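Local coordinates for protein putative phosphomethylpyrimidine kinase (Bacteroides thetaiotaomicron, PDB 3MBH) that probably phosphorylates pyridoxal with ATP as a kinase of the ribokinase clan, and binds pyridoxal in a pocket, at residues V13-L16 / V22-T25; A44-H49 / F55-L60; T83-S88 / T123-E128; V110-L115 / T226-I231; E128-M133 / L150-D155. One frame throughout, in Å; residues are numbered along the deposited sequence.

Overall arrangement
Four of the five contacts line one pocket: pyridoxal touches interactions 1, 2, 3 and 4, and interaction 5 does not touch it, the side chain of Met133 being about 9 Å from a bound pyridoxal. Interactions 1 and 2, centres 10 Å apart, are joined by the neighbouring strands 9-17 and 44-46, where Leu16 O meets Leu46 N at 2.9 Å, and both reach the second subunit. Tyr85 of interaction 3 packs against Asp15 of interaction 1, and Thr83 pairs with Val110 and Asp112 of interaction 4 in the same sheet. Interactions 3 and 5, centres 10 Å apart, share helix 127-136. Pro113 of interaction 4 packs on Met133 and Leu153 of interaction 5.

Interaction 1 of 5, residues V13-L16 / V22-T25. With PXL (3-hydroxy-5-(hydroxymethyl)-2-methylisonicotinaldehyde), chain G.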
# COMPACT_ATOMS: atom_id res chain seq x y z
N VAL A 13 31.06 -3.11 -0.09
CA VAL A 13 32.43 -2.84 0.40
C VAL A 13 32.45 -1.41 1.02
O VAL A 13 32.77 -0.43 0.37
CB VAL A 13 33.50 -3.02 -0.72
CG1 VAL A 13 34.91 -2.99 -0.09
CG2 VAL A 13 33.21 -4.34 -1.55
N HIS A 14 32.05 -1.34 2.29
CA HIS A 14 31.86 -0.14 3.02
C HIS A 14 32.21 -0.43 4.47
O HIS A 14 32.25 -1.59 4.88
CB HIS A 14 30.39 0.32 2.99
CG HIS A 14 29.86 0.64 1.63
ND1 HIS A 14 29.70 1.93 1.20
CD2 HIS A 14 29.35 -0.15 0.66
CE1 HIS A 14 29.20 1.93 -0.03
NE2 HIS A 14 28.98 0.68 -0.39
N ASP A 15 32.42 0.62 5.23
CA ASP A 15 32.60 0.52 6.65
C ASP A 15 31.28 0.28 7.44
O ASP A 15 30.16 0.47 6.94
CB ASP A 15 33.31 1.75 7.14
CG ASP A 15 32.42 2.97 7.10
OD1 ASP A 15 32.41 3.68 6.04
OD2 ASP A 15 31.65 3.14 8.09
N LEU A 16 31.44 -0.17 8.69
CA LEU A 16 30.36 -0.29 9.65
C LEU A 16 30.59 0.74 10.73
O LEU A 16 31.57 0.65 11.47
CB LEU A 16 30.29 -1.67 10.27
CG LEU A 16 29.05 -2.00 11.17
CD1 LEU A 16 27.78 -2.16 10.30
CD2 LEU A 16 29.25 -3.22 12.00
N VAL A 22 25.65 6.44 7.69
CA VAL A 22 26.61 6.36 6.61
C VAL A 22 26.80 4.89 6.28
O VAL A 22 26.38 4.00 7.02
CB VAL A 22 27.98 6.95 6.99
CG1 VAL A 22 27.88 8.50 7.20
CG2 VAL A 22 28.62 6.22 8.23
N SER A 23 27.40 4.65 5.14
CA SER A 23 28.04 3.36 4.84
C SER A 23 27.08 2.15 5.05
O SER A 23 25.92 2.19 4.60
CB SER A 23 29.37 3.25 5.57
OG SER A 23 29.23 3.36 6.99
N LEU A 24 27.52 1.06 5.67
CA LEU A 24 26.67 -0.14 5.73
C LEU A 24 25.28 0.06 6.40
O LEU A 24 24.29 -0.59 6.00
CB LEU A 24 27.40 -1.34 6.40
CG LEU A 24 28.54 -1.92 5.55
CD1 LEU A 24 29.33 -2.96 6.44
CD2 LEU A 24 28.06 -2.51 4.24
N THR A 25 25.20 0.94 7.39
CA THR A 25 23.95 1.14 8.09
C THR A 25 22.97 1.94 7.23
O THR A 25 21.82 2.09 7.62
CB THR A 25 24.13 1.80 9.46
OG1 THR A 25 24.83 3.04 9.32
CG2 THR A 25 24.88 0.89 10.40
OP4 PXL G . 30.28 7.81 2.67
C5A PXL G . 30.43 8.77 3.70
C5 PXL G . 31.16 8.12 4.89
C6 PXL G . 31.28 6.76 5.10
N1 PXL G . 31.96 6.27 6.14
C2 PXL G . 32.54 6.98 7.12
C3 PXL G . 32.45 8.45 7.02
C4 PXL G . 31.76 9.01 5.84
C4A PXL G . 31.53 10.44 5.62
O4A PXL G . 31.74 11.09 6.59
O3 PXL G . 33.02 9.30 7.89
C2A PXL G . 33.20 6.19 8.24
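Asp15 and Ser23 face each other at the start of a beta-alpha-beta unit of the ribokinase-like fold, where strand 9-17 gives way to helix 24-33. Ser23 OG lies 2.7 Å from Asp15 OD2 and 3.0 Å from Asp15 O; its one proton could serve either acceptor. Asp15 CB leads away from the helix, yet with CG lying between the backbone N and the carbonyl carbon (chi1 72°) the carboxylate swings back over Ser23. Ser17 OG also bonds to OD2, which helps fix the carboxylate's rotation. Beside this pair, Leu24 N donates to Asp15 O at 3.0 Å, nearly along the C=O axis, so the first helical residue is tied directly to the strand. Leu24 runs at about a right angle to Leu16, whose CD1 rests 4.0 Å from Leu24 CB, and Leu24 CG packs against His14 CB; Leu16 of a neighbouring subunit packs on Leu24. On the pocket side Val22 CB sits 3.8 Å from pyridoxal C6, while Asp15 OD1 approaches the ring nitrogen N1 to 2.6 Å.

Interaction 2 of 5, residues A44-H49 / F55-L60. With PXL (3-hydroxy-5-(hydroxymethyl)-2-methylisonicotinaldehyde), chain G.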
# COMPACT_ATOMS: atom_id res chain seq x y z
N ALA A 44 36.17 -1.28 7.67
CA ALA A 44 36.57 -0.66 8.93
C ALA A 44 35.39 -0.76 9.89
O ALA A 44 34.26 -0.89 9.44
CB ALA A 44 36.96 0.83 8.77
N VAL A 45 35.67 -0.66 11.18
CA VAL A 45 34.67 -0.50 12.22
C VAL A 45 34.85 0.82 12.96
O VAL A 45 35.94 1.12 13.43
CB VAL A 45 34.69 -1.67 13.19
CG1 VAL A 45 33.75 -1.40 14.41
CG2 VAL A 45 34.19 -2.88 12.42
N LEU A 46 33.80 1.61 13.01
CA LEU A 46 33.84 2.88 13.72
C LEU A 46 32.64 3.03 14.66
O LEU A 46 31.56 2.55 14.36
CB LEU A 46 33.85 4.07 12.72
CG LEU A 46 34.96 4.16 11.62
CD1 LEU A 46 34.65 3.31 10.37
CD2 LEU A 46 35.14 5.64 11.17
N SER A 47 32.82 3.78 15.75
CA SER A 47 31.75 4.14 16.66
C SER A 47 30.69 5.03 15.98
O SER A 47 29.48 5.01 16.35
CB SER A 47 32.35 4.88 17.86
OG SER A 47 33.02 6.09 17.50
N ASN A 48 31.16 5.82 15.02
CA ASN A 48 30.37 6.83 14.35
C ASN A 48 31.15 7.39 13.18
O ASN A 48 32.37 7.22 13.11
CB ASN A 48 30.01 7.96 15.32
CG ASN A 48 31.21 8.51 16.09
OD1 ASN A 48 31.44 8.15 17.26
ND2 ASN A 48 31.94 9.44 15.47
N HIS A 49 30.49 8.15 12.30
CA HIS A 49 31.20 8.66 11.12
C HIS A 49 32.26 9.69 11.52
O HIS A 49 32.29 10.20 12.67
CB HIS A 49 30.24 9.17 10.02
CG HIS A 49 29.40 10.35 10.44
ND1 HIS A 49 29.94 11.55 10.84
CD2 HIS A 49 28.06 10.49 10.53
CE1 HIS A 49 28.96 12.38 11.15
NE2 HIS A 49 27.81 11.76 10.98
N PHE A 55 36.09 9.70 16.88
CA PHE A 55 35.55 8.42 16.55
C PHE A 55 36.57 7.35 16.90
O PHE A 55 37.75 7.61 16.84
CB PHE A 55 35.21 8.34 15.04
CG PHE A 55 36.35 8.78 14.14
CD1 PHE A 55 36.50 10.13 13.79
CD2 PHE A 55 37.23 7.87 13.65
CE1 PHE A 55 37.54 10.52 12.94
CE2 PHE A 55 38.27 8.27 12.82
CZ PHE A 55 38.46 9.58 12.51
N SER A 56 36.07 6.15 17.21
CA SER A 56 36.90 4.94 17.27
C SER A 56 37.10 4.47 15.85
O SER A 56 36.26 4.71 14.99
CB SER A 56 36.24 3.84 18.10
OG SER A 56 35.05 3.36 17.52
N PHE A 57 38.21 3.79 15.60
CA PHE A 57 38.51 3.33 14.27
C PHE A 57 39.30 2.01 14.32
O PHE A 57 40.34 1.93 14.95
CB PHE A 57 39.33 4.40 13.55
CG PHE A 57 39.61 4.06 12.14
CD1 PHE A 57 38.66 4.27 11.17
CD2 PHE A 57 40.81 3.44 11.78
CE1 PHE A 57 38.89 3.93 9.85
CE2 PHE A 57 41.04 3.09 10.45
CZ PHE A 57 40.09 3.35 9.49
N LEU A 58 38.79 0.99 13.65
CA LEU A 58 39.50 -0.25 13.45
C LEU A 58 39.53 -0.57 11.93
O LEU A 58 38.49 -0.81 11.29
CB LEU A 58 38.83 -1.39 14.21
CG LEU A 58 39.54 -2.76 14.10
CD1 LEU A 58 40.94 -2.82 14.78
CD2 LEU A 58 38.62 -3.82 14.64
N ASP A 59 40.74 -0.65 11.40
CA ASP A 59 41.03 -0.87 9.99
C ASP A 59 40.86 -2.35 9.76
O ASP A 59 41.52 -3.13 10.42
CB ASP A 59 42.52 -0.47 9.73
CG ASP A 59 43.01 -0.80 8.29
OD1 ASP A 59 42.24 -1.20 7.39
OD2 ASP A 59 44.22 -0.59 8.05
N LEU A 60 40.01 -2.75 8.84
CA LEU A 60 39.82 -4.19 8.60
C LEU A 60 40.53 -4.74 7.33
O LEU A 60 40.18 -5.85 6.84
CB LEU A 60 38.32 -4.53 8.56
CG LEU A 60 37.52 -4.34 9.87
CD1 LEU A 60 36.04 -4.57 9.54
CD2 LEU A 60 38.02 -5.28 10.97
OP4 PXL G . 30.28 7.81 2.67
C5A PXL G . 30.43 8.77 3.70
C5 PXL G . 31.16 8.12 4.89
C6 PXL G . 31.28 6.76 5.10
N1 PXL G . 31.96 6.27 6.14
C2 PXL G . 32.54 6.98 7.12
C3 PXL G . 32.45 8.45 7.02
C4 PXL G . 31.76 9.01 5.84
C4A PXL G . 31.53 10.44 5.62
O4A PXL G . 31.74 11.09 6.59
O3 PXL G . 33.02 9.30 7.89
C2A PXL G . 33.20 6.19 8.24
O HOH W 1 35.73 1.25 16.28
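Val45 O is gripped by two donors, Leu58 N at 2.9 Å, lying in the carbonyl plane, and a water at 2.9 Å that also appears to accept from Ser56 OG, though doubtfully close to it. Conversely, Val45 N donates to Leu58 O at 2.8 Å, making an antiparallel hydrogen-bonded pair in this beta hairpin. Past the paired strands two serines take over: Ser56 N gives a straight bond to Ser47 OG (3.1 Å, 169°), whereas Ser47 N to Ser56 OG is bent and weak. Ser47 OG in turn donates to Asn48 OD1 from above its carbonyl plane. On the pocket face Leu46 and Phe57 lie side by side, with Leu46 CD2 in plane at the ring edge. Leu46 CD2 also meets pyridoxal C2A at 3.6 Å, and His49 CB reaches pyridoxal O3 at 3.5 Å. Strand 44-46 runs parallel to strand 9-17 on its other flank, while Leu58 and Leu60 pack against Leu60 and Leu58 of a neighbouring subunit, and Ser47 O accepts from its Trp71.

Interaction 3 of 5, residues T83-S88 / T123-E128. With PXL (3-hydroxy-5-(hydroxymethyl)-2-methylisonicotinaldehyde), chain G.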
# COMPACT_ATOMS: atom_id res chain seq x y z
N THR A 83 31.01 -0.25 -3.82
CA THR A 83 32.04 0.16 -2.91
C THR A 83 31.85 1.58 -2.45
O THR A 83 31.32 2.43 -3.18
CB THR A 83 33.47 0.04 -3.56
OG1 THR A 83 33.72 1.12 -4.48
CG2 THR A 83 33.62 -1.26 -4.26
N GLY A 84 32.36 1.87 -1.25
CA GLY A 84 32.38 3.22 -0.72
C GLY A 84 33.60 3.51 0.14
O GLY A 84 34.80 3.40 -0.33
N TYR A 85 33.35 3.96 1.35
CA TYR A 85 34.42 4.32 2.27
C TYR A 85 35.34 3.12 2.51
O TYR A 85 34.91 2.10 2.96
CB TYR A 85 33.83 4.85 3.57
CG TYR A 85 34.81 5.40 4.59
CD1 TYR A 85 35.60 4.54 5.35
CD2 TYR A 85 34.97 6.79 4.78
CE1 TYR A 85 36.50 5.02 6.28
CE2 TYR A 85 35.85 7.26 5.72
CZ TYR A 85 36.63 6.36 6.46
OH TYR A 85 37.52 6.80 7.40
N LEU A 86 36.63 3.28 2.24
CA LEU A 86 37.64 2.25 2.44
C LEU A 86 38.54 2.60 3.62
O LEU A 86 38.74 3.76 3.95
CB LEU A 86 38.51 2.10 1.18
CG LEU A 86 37.72 1.85 -0.09
CD1 LEU A 86 38.66 1.71 -1.34
CD2 LEU A 86 36.82 0.62 0.01
N GLY A 87 39.06 1.60 4.28
CA GLY A 87 39.77 1.79 5.54
C GLY A 87 41.27 2.04 5.51
O GLY A 87 41.85 2.39 6.53
N SER A 88 41.91 1.84 4.35
CA SER A 88 43.30 2.22 4.19
C SER A 88 43.62 2.28 2.69
O SER A 88 42.89 1.76 1.87
CB SER A 88 44.25 1.19 4.88
OG SER A 88 44.41 0.02 4.06
N THR A 123 38.48 13.07 7.49
CA THR A 123 39.54 13.08 8.52
C THR A 123 40.47 11.88 8.31
O THR A 123 40.00 10.73 8.13
CB THR A 123 38.92 12.98 9.94
OG1 THR A 123 38.05 14.09 10.12
CG2 THR A 123 39.98 12.95 11.05
N ASN A 124 41.75 12.16 8.34
CA ASN A 124 42.79 11.15 8.16
C ASN A 124 42.98 10.66 6.72
O ASN A 124 43.82 9.85 6.49
CB ASN A 124 42.57 9.95 9.10
CG ASN A 124 42.67 10.33 10.57
OD1 ASN A 124 43.32 11.31 10.93
ND2 ASN A 124 41.99 9.58 11.41
N PHE A 125 42.22 11.16 5.75
CA PHE A 125 42.52 10.89 4.35
C PHE A 125 43.60 11.86 3.89
O PHE A 125 43.65 12.98 4.35
CB PHE A 125 41.24 11.01 3.48
CG PHE A 125 40.33 9.82 3.54
CD1 PHE A 125 40.42 8.90 4.56
CD2 PHE A 125 39.37 9.62 2.57
CE1 PHE A 125 39.56 7.82 4.60
CE2 PHE A 125 38.52 8.55 2.62
CZ PHE A 125 38.60 7.65 3.64
N ASP A 126 44.51 11.39 3.05
CA ASP A 126 45.55 12.21 2.42
C ASP A 126 45.68 11.82 0.95
O ASP A 126 44.86 11.06 0.42
CB ASP A 126 46.90 12.02 3.15
CG ASP A 126 47.41 10.56 3.07
OD1 ASP A 126 46.90 9.80 2.19
OD2 ASP A 126 48.28 10.16 3.89
N MSE A 127 46.69 12.33 0.28
CA MSE A 127 46.75 12.15 -1.14
C MSE A 127 46.96 10.68 -1.55
O MSE A 127 46.67 10.34 -2.66
CB MSE A 127 47.80 13.06 -1.80
CG MSE A 127 47.47 14.57 -1.81
SE MSE A 127 45.73 14.95 -2.54
CE MSE A 127 46.12 14.50 -4.41
N GLU A 128 47.45 9.81 -0.65
CA GLU A 128 47.62 8.40 -1.03
C GLU A 128 46.27 7.73 -1.27
O GLU A 128 46.08 6.98 -2.22
CB GLU A 128 48.33 7.61 0.06
CG GLU A 128 49.73 7.69 0.07
CD GLU A 128 50.40 7.61 -1.29
OE1 GLU A 128 50.19 6.65 -2.05
OE2 GLU A 128 51.20 8.54 -1.57
OP4 PXL G . 30.28 7.81 2.67
C5A PXL G . 30.43 8.77 3.70
C5 PXL G . 31.16 8.12 4.89
C6 PXL G . 31.28 6.76 5.10
N1 PXL G . 31.96 6.27 6.14
C2 PXL G . 32.54 6.98 7.12
C3 PXL G . 32.45 8.45 7.02
C4 PXL G . 31.76 9.01 5.84
C4A PXL G . 31.53 10.44 5.62
O4A PXL G . 31.74 11.09 6.59
O3 PXL G . 33.02 9.30 7.89
C2A PXL G . 33.20 6.19 8.24
O HOH W 2 37.61 9.58 7.34
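The Tyr85 ring is sandwiched: pyridoxal lies over one face, its methyl C2A above the ring centre, and Phe125 CZ comes onto the opposite face, offset toward the rim. A water sits in plane at the phenol edge, 2.8 Å from Tyr85 OH, and donates to Thr123 O, tying the hydroxyl to the far segment. The two protein rings meet obliquely, planes at 34° and centroids 5.1 Å apart, with Tyr85 CE2 touching Phe125 CZ at 3.5 Å. Tyr85 reaches across because its CG stands opposite the backbone N (chi1 -174°), which carries the ring between ligand and Phe125; Tyr85 CD2 then lies 3.3 Å from pyridoxal N1. Phe125 CZ also nears Leu86 O at 3.9 Å. With an alanine at Tyr85, the pyridoxal ring would probably lose the aromatic wall on this side, Phe125 its packing partner, and the water its phenol mate. Tyr85 thus forms a wall of the pyridoxal pocket, backed by Phe125 from the second segment. Residues 83-88 lead from strand 80-83 toward helix 91-102, and residues 123-128 run into helix 127-136, where Asp126 OD1 caps Glu128 N at the N-cap. Leu86 continues the packing, touching Met133 and Leu136 of helix 127-136 and Gln91 and Ile92 of helix 91-102.

Interaction 4 of 5, residues V110-L115 / T226-I231; sequences VADPVL and TFTSVI. With PXL (3-hydroxy-5-(hydroxymethyl)-2-methylisonicotinaldehyde), chain G.
Strand 108-111 ends beside helix 223-236, with the CA atoms of Asp112 and Thr228 6.9 Å apart, and the chain then bends through an inverse gamma turn centred on Pro113, in which Val114 N donates to Asp112 O. Here the helix packs on the central, mainly parallel sheet of the ribokinase-like fold, close to the centre of the chain. Thr228 carries the contact from the helix side, and its two branches part to different residues. The methyl Thr228 CG2, placed opposite the backbone N by chi1, slides past Val110 in the reverse direction and presses on Val110 CG1 at 3.5 Å, tighter than usual for two carbons. The hydroxyl turns to Asp112, but Thr228 OG1 stays 3.5 Å from Asp112 OD2, with no hydrogen bond between them; OG1 is bonded instead to Thr144 OG1 and to Gly224 O one turn back. An alanine in place of Thr228 would probably open a gap beside Val110 and leave the Thr144 hydroxyl without this partner. Tyr82 of the adjacent strand 80-83 touches both Val110 and Thr228. Phe227 and Ile231 face helix 241-257, which covers another side of the helix. Farther along the turn the chain enters the substrate pocket, where Val114 CG1 lies 3.5 Å from the hydroxymethyl oxygen OP4 of pyridoxal.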
# COMPACT_ATOMS: atom_id res chain seq x y z
N VAL A 110 29.67 -0.67 -8.97
CA VAL A 110 29.44 0.70 -8.56
C VAL A 110 30.48 1.13 -7.55
O VAL A 110 30.66 0.45 -6.52
CB VAL A 110 28.03 0.88 -7.95
CG1 VAL A 110 27.78 2.38 -7.53
CG2 VAL A 110 26.97 0.41 -8.92
N ALA A 111 31.16 2.25 -7.81
CA ALA A 111 32.10 2.77 -6.85
C ALA A 111 31.70 4.20 -6.55
O ALA A 111 31.71 5.07 -7.46
CB ALA A 111 33.56 2.70 -7.35
N ASP A 112 31.36 4.44 -5.29
CA ASP A 112 31.28 5.77 -4.78
C ASP A 112 32.71 6.13 -4.32
O ASP A 112 33.25 5.50 -3.43
CB ASP A 112 30.24 5.84 -3.63
CG ASP A 112 30.07 7.24 -3.06
OD1 ASP A 112 30.90 8.16 -3.39
OD2 ASP A 112 29.12 7.45 -2.25
N PRO A 113 33.36 7.09 -4.99
CA PRO A 113 34.74 7.40 -4.65
C PRO A 113 34.85 8.27 -3.38
O PRO A 113 35.24 9.43 -3.47
CB PRO A 113 35.26 8.14 -5.91
CG PRO A 113 34.06 8.88 -6.37
CD PRO A 113 32.84 8.00 -6.02
N VAL A 114 34.52 7.67 -2.23
CA VAL A 114 34.40 8.36 -0.95
C VAL A 114 35.78 8.90 -0.50
O VAL A 114 36.68 8.14 -0.13
CB VAL A 114 33.75 7.45 0.12
CG1 VAL A 114 33.62 8.18 1.53
CG2 VAL A 114 32.35 6.93 -0.35
N LEU A 115 35.94 10.24 -0.56
CA LEU A 115 37.21 10.90 -0.21
C LEU A 115 37.06 12.15 0.65
O LEU A 115 37.95 12.47 1.45
CB LEU A 115 37.97 11.28 -1.46
CG LEU A 115 38.47 10.17 -2.39
CD1 LEU A 115 38.82 10.80 -3.72
CD2 LEU A 115 39.64 9.37 -1.71
N THR A 226 23.35 7.27 0.74
CA THR A 226 21.91 7.10 0.46
C THR A 226 21.68 7.25 -1.04
O THR A 226 21.01 6.42 -1.66
CB THR A 226 21.05 8.12 1.20
OG1 THR A 226 21.15 7.87 2.59
CG2 THR A 226 19.58 8.05 0.77
N PHE A 227 22.25 8.30 -1.62
CA PHE A 227 22.15 8.53 -3.05
C PHE A 227 22.60 7.33 -3.91
O PHE A 227 21.90 6.88 -4.81
CB PHE A 227 22.96 9.77 -3.45
CG PHE A 227 22.92 10.07 -4.93
CD1 PHE A 227 21.90 10.81 -5.46
CD2 PHE A 227 23.89 9.57 -5.79
CE1 PHE A 227 21.84 11.05 -6.85
CE2 PHE A 227 23.84 9.80 -7.18
CZ PHE A 227 22.83 10.54 -7.69
N THR A 228 23.79 6.83 -3.62
CA THR A 228 24.40 5.76 -4.41
C THR A 228 23.68 4.44 -4.19
O THR A 228 23.51 3.69 -5.16
CB THR A 228 25.96 5.69 -4.21
OG1 THR A 228 26.50 7.00 -4.48
CG2 THR A 228 26.62 4.59 -5.13
N SER A 229 23.18 4.21 -2.97
CA SER A 229 22.39 3.01 -2.66
C SER A 229 21.08 3.00 -3.50
O SER A 229 20.73 1.97 -4.13
CB SER A 229 22.03 2.94 -1.17
OG SER A 229 23.15 2.62 -0.36
N VAL A 230 20.41 4.15 -3.59
CA VAL A 230 19.18 4.22 -4.40
C VAL A 230 19.50 4.09 -5.89
O VAL A 230 18.82 3.36 -6.61
CB VAL A 230 18.31 5.43 -4.09
CG1 VAL A 230 17.08 5.40 -5.04
CG2 VAL A 230 17.88 5.42 -2.58
N ILE A 231 20.58 4.73 -6.33
CA ILE A 231 21.01 4.58 -7.73
C ILE A 231 21.27 3.09 -8.08
O ILE A 231 20.78 2.59 -9.10
CB ILE A 231 22.24 5.45 -8.09
CG1 ILE A 231 21.85 6.93 -8.01
CG2 ILE A 231 22.80 5.08 -9.52
CD1 ILE A 231 21.01 7.53 -9.16
OP4 PXL G . 30.28 7.81 2.67
C5A PXL G . 30.43 8.77 3.70
C5 PXL G . 31.16 8.12 4.89
C6 PXL G . 31.28 6.76 5.10
N1 PXL G . 31.96 6.27 6.14
C2 PXL G . 32.54 6.98 7.12
C3 PXL G . 32.45 8.45 7.02
C4 PXL G . 31.76 9.01 5.84
C4A PXL G . 31.53 10.44 5.62
O4A PXL G . 31.74 11.09 6.59
O3 PXL G . 33.02 9.30 7.89
C2A PXL G . 33.20 6.19 8.24

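Interaction 5 of 5, residues E128-M133 / L150-D155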
# COMPACT_ATOMS: atom_id res chain seq x y z
N GLU A 128 47.45 9.81 -0.65
CA GLU A 128 47.62 8.40 -1.03
C GLU A 128 46.27 7.73 -1.27
O GLU A 128 46.08 6.98 -2.22
CB GLU A 128 48.33 7.61 0.06
CG GLU A 128 49.73 7.69 0.07
CD GLU A 128 50.40 7.61 -1.29
OE1 GLU A 128 50.19 6.65 -2.05
OE2 GLU A 128 51.20 8.54 -1.57
N MSE A 129 45.33 8.01 -0.39
CA MSE A 129 43.98 7.54 -0.60
C MSE A 129 43.44 8.11 -1.93
O MSE A 129 42.86 7.35 -2.72
CB MSE A 129 43.08 7.91 0.58
CG MSE A 129 41.72 7.41 0.42
SE MSE A 129 41.65 5.38 0.73
CE MSE A 129 42.82 5.40 2.17
N VAL A 130 43.70 9.37 -2.23
CA VAL A 130 43.21 9.97 -3.47
C VAL A 130 43.83 9.28 -4.69
O VAL A 130 43.11 8.82 -5.57
CB VAL A 130 43.50 11.46 -3.54
CG1 VAL A 130 43.01 11.99 -4.81
CG2 VAL A 130 42.80 12.23 -2.35
N LYS A 131 45.18 9.16 -4.71
CA LYS A 131 45.86 8.52 -5.83
C LYS A 131 45.35 7.08 -6.04
O LYS A 131 45.08 6.70 -7.17
CB LYS A 131 47.39 8.55 -5.67
CG LYS A 131 47.95 9.94 -5.59
CD LYS A 131 49.44 9.98 -5.62
CE LYS A 131 50.03 9.48 -4.35
NZ LYS A 131 51.29 10.25 -4.00
N GLU A 132 45.15 6.30 -4.98
CA GLU A 132 44.61 4.94 -5.12
C GLU A 132 43.16 4.93 -5.65
O GLU A 132 42.78 4.10 -6.51
CB GLU A 132 44.73 4.17 -3.81
CG GLU A 132 46.16 3.87 -3.35
CD GLU A 132 46.91 2.94 -4.31
OE1 GLU A 132 46.36 1.90 -4.71
OE2 GLU A 132 48.07 3.24 -4.66
N MSE A 133 42.34 5.85 -5.14
CA MSE A 133 40.96 5.89 -5.57
C MSE A 133 40.87 6.16 -7.08
O MSE A 133 40.00 5.62 -7.75
CB MSE A 133 40.18 6.92 -4.76
CG MSE A 133 38.69 6.93 -5.01
SE MSE A 133 37.85 5.21 -4.54
CE MSE A 133 37.73 5.42 -2.61
N LEU A 150 35.26 14.92 -7.28
CA LEU A 150 35.53 15.06 -8.70
C LEU A 150 36.86 15.74 -8.94
O LEU A 150 37.67 15.32 -9.79
CB LEU A 150 34.45 15.88 -9.41
CG LEU A 150 34.87 16.35 -10.83
CD1 LEU A 150 34.55 15.29 -11.83
CD2 LEU A 150 34.24 17.59 -11.17
N PHE A 151 37.09 16.84 -8.24
CA PHE A 151 38.32 17.57 -8.49
C PHE A 151 39.54 16.80 -7.94
O PHE A 151 40.59 16.77 -8.58
CB PHE A 151 38.22 18.99 -7.95
CG PHE A 151 37.32 19.87 -8.78
CD1 PHE A 151 37.69 20.24 -10.06
CD2 PHE A 151 36.12 20.31 -8.29
CE1 PHE A 151 36.87 21.02 -10.83
CE2 PHE A 151 35.28 21.11 -9.07
CZ PHE A 151 35.66 21.45 -10.32
N TYR A 152 39.38 16.09 -6.81
CA TYR A 152 40.45 15.20 -6.33
C TYR A 152 40.77 14.10 -7.36
O TYR A 152 41.93 13.84 -7.67
CB TYR A 152 40.10 14.59 -4.98
CG TYR A 152 40.42 15.53 -3.83
CD1 TYR A 152 41.75 15.93 -3.57
CD2 TYR A 152 39.42 16.04 -3.00
CE1 TYR A 152 42.03 16.80 -2.49
CE2 TYR A 152 39.69 16.91 -1.97
CZ TYR A 152 40.99 17.29 -1.73
OH TYR A 152 41.24 18.14 -0.67
N LEU A 153 39.75 13.51 -7.96
CA LEU A 153 39.95 12.46 -8.97
C LEU A 153 40.63 13.01 -10.23
O LEU A 153 41.50 12.35 -10.77
CB LEU A 153 38.66 11.78 -9.34
CG LEU A 153 38.06 10.89 -8.26
CD1 LEU A 153 36.63 10.48 -8.53
CD2 LEU A 153 38.98 9.67 -8.06
N LEU A 154 40.24 14.20 -10.68
CA LEU A 154 40.85 14.81 -11.85
C LEU A 154 42.20 15.50 -11.56
O LEU A 154 42.86 15.95 -12.48
CB LEU A 154 39.87 15.79 -12.48
CG LEU A 154 38.61 15.18 -13.10
CD1 LEU A 154 37.76 16.25 -13.70
CD2 LEU A 154 38.96 14.15 -14.16
N ASP A 155 42.59 15.60 -10.29
CA ASP A 155 43.82 16.26 -9.87
C ASP A 155 43.80 17.69 -10.38
O ASP A 155 44.70 18.11 -11.07
CB ASP A 155 45.06 15.50 -10.40
CG ASP A 155 46.35 15.89 -9.68
OD1 ASP A 155 46.36 16.00 -8.42
OD2 ASP A 155 47.40 16.03 -10.37
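Two helices of the ribokinase-like fold, 127-136 and 147-154, meet here, their nearest backbones being Val130 and Tyr152 with CA atoms 6.6 Å apart. Val130 carries most of the contact from the first helix. Val130 CG1, opposite the backbone N at chi1 179°, reaches the neighbouring helix and touches Tyr152 O at 3.6 Å and Tyr152 CB at 3.9 Å. Val130 CG2, the other branch, meets the aromatic ring obliquely, 4.0 Å from Tyr152 CD1, and the two side chains cross at about a right angle. A turn further on, selenomethionine Met133 crosses Leu153 at a slant: its CG lies 4.1 Å from Leu153 CD2, and the chain, bent at chi2 and chi3, then carries the selenium away from the second helix. No hydrogen bond joins the two segments, so they are held by apolar surfaces. Leu121 of strand 120-121 lies against both Val130 and Tyr152, and Pro113 lies against both Met133 and Leu153, so each pair has a common neighbour. Beyond the packed side chains Arg134 makes the polar link, bonding to Tyr152 O and forming a salt bridge with Asp155. Asp155, just past the second helix, has positive phi and closes it in a Schellman motif. On the outer side of the first helix, Lys131 NZ bridges to Glu128 OE2 at 3.0 Å, meeting that oxygen from above the carboxylate plane.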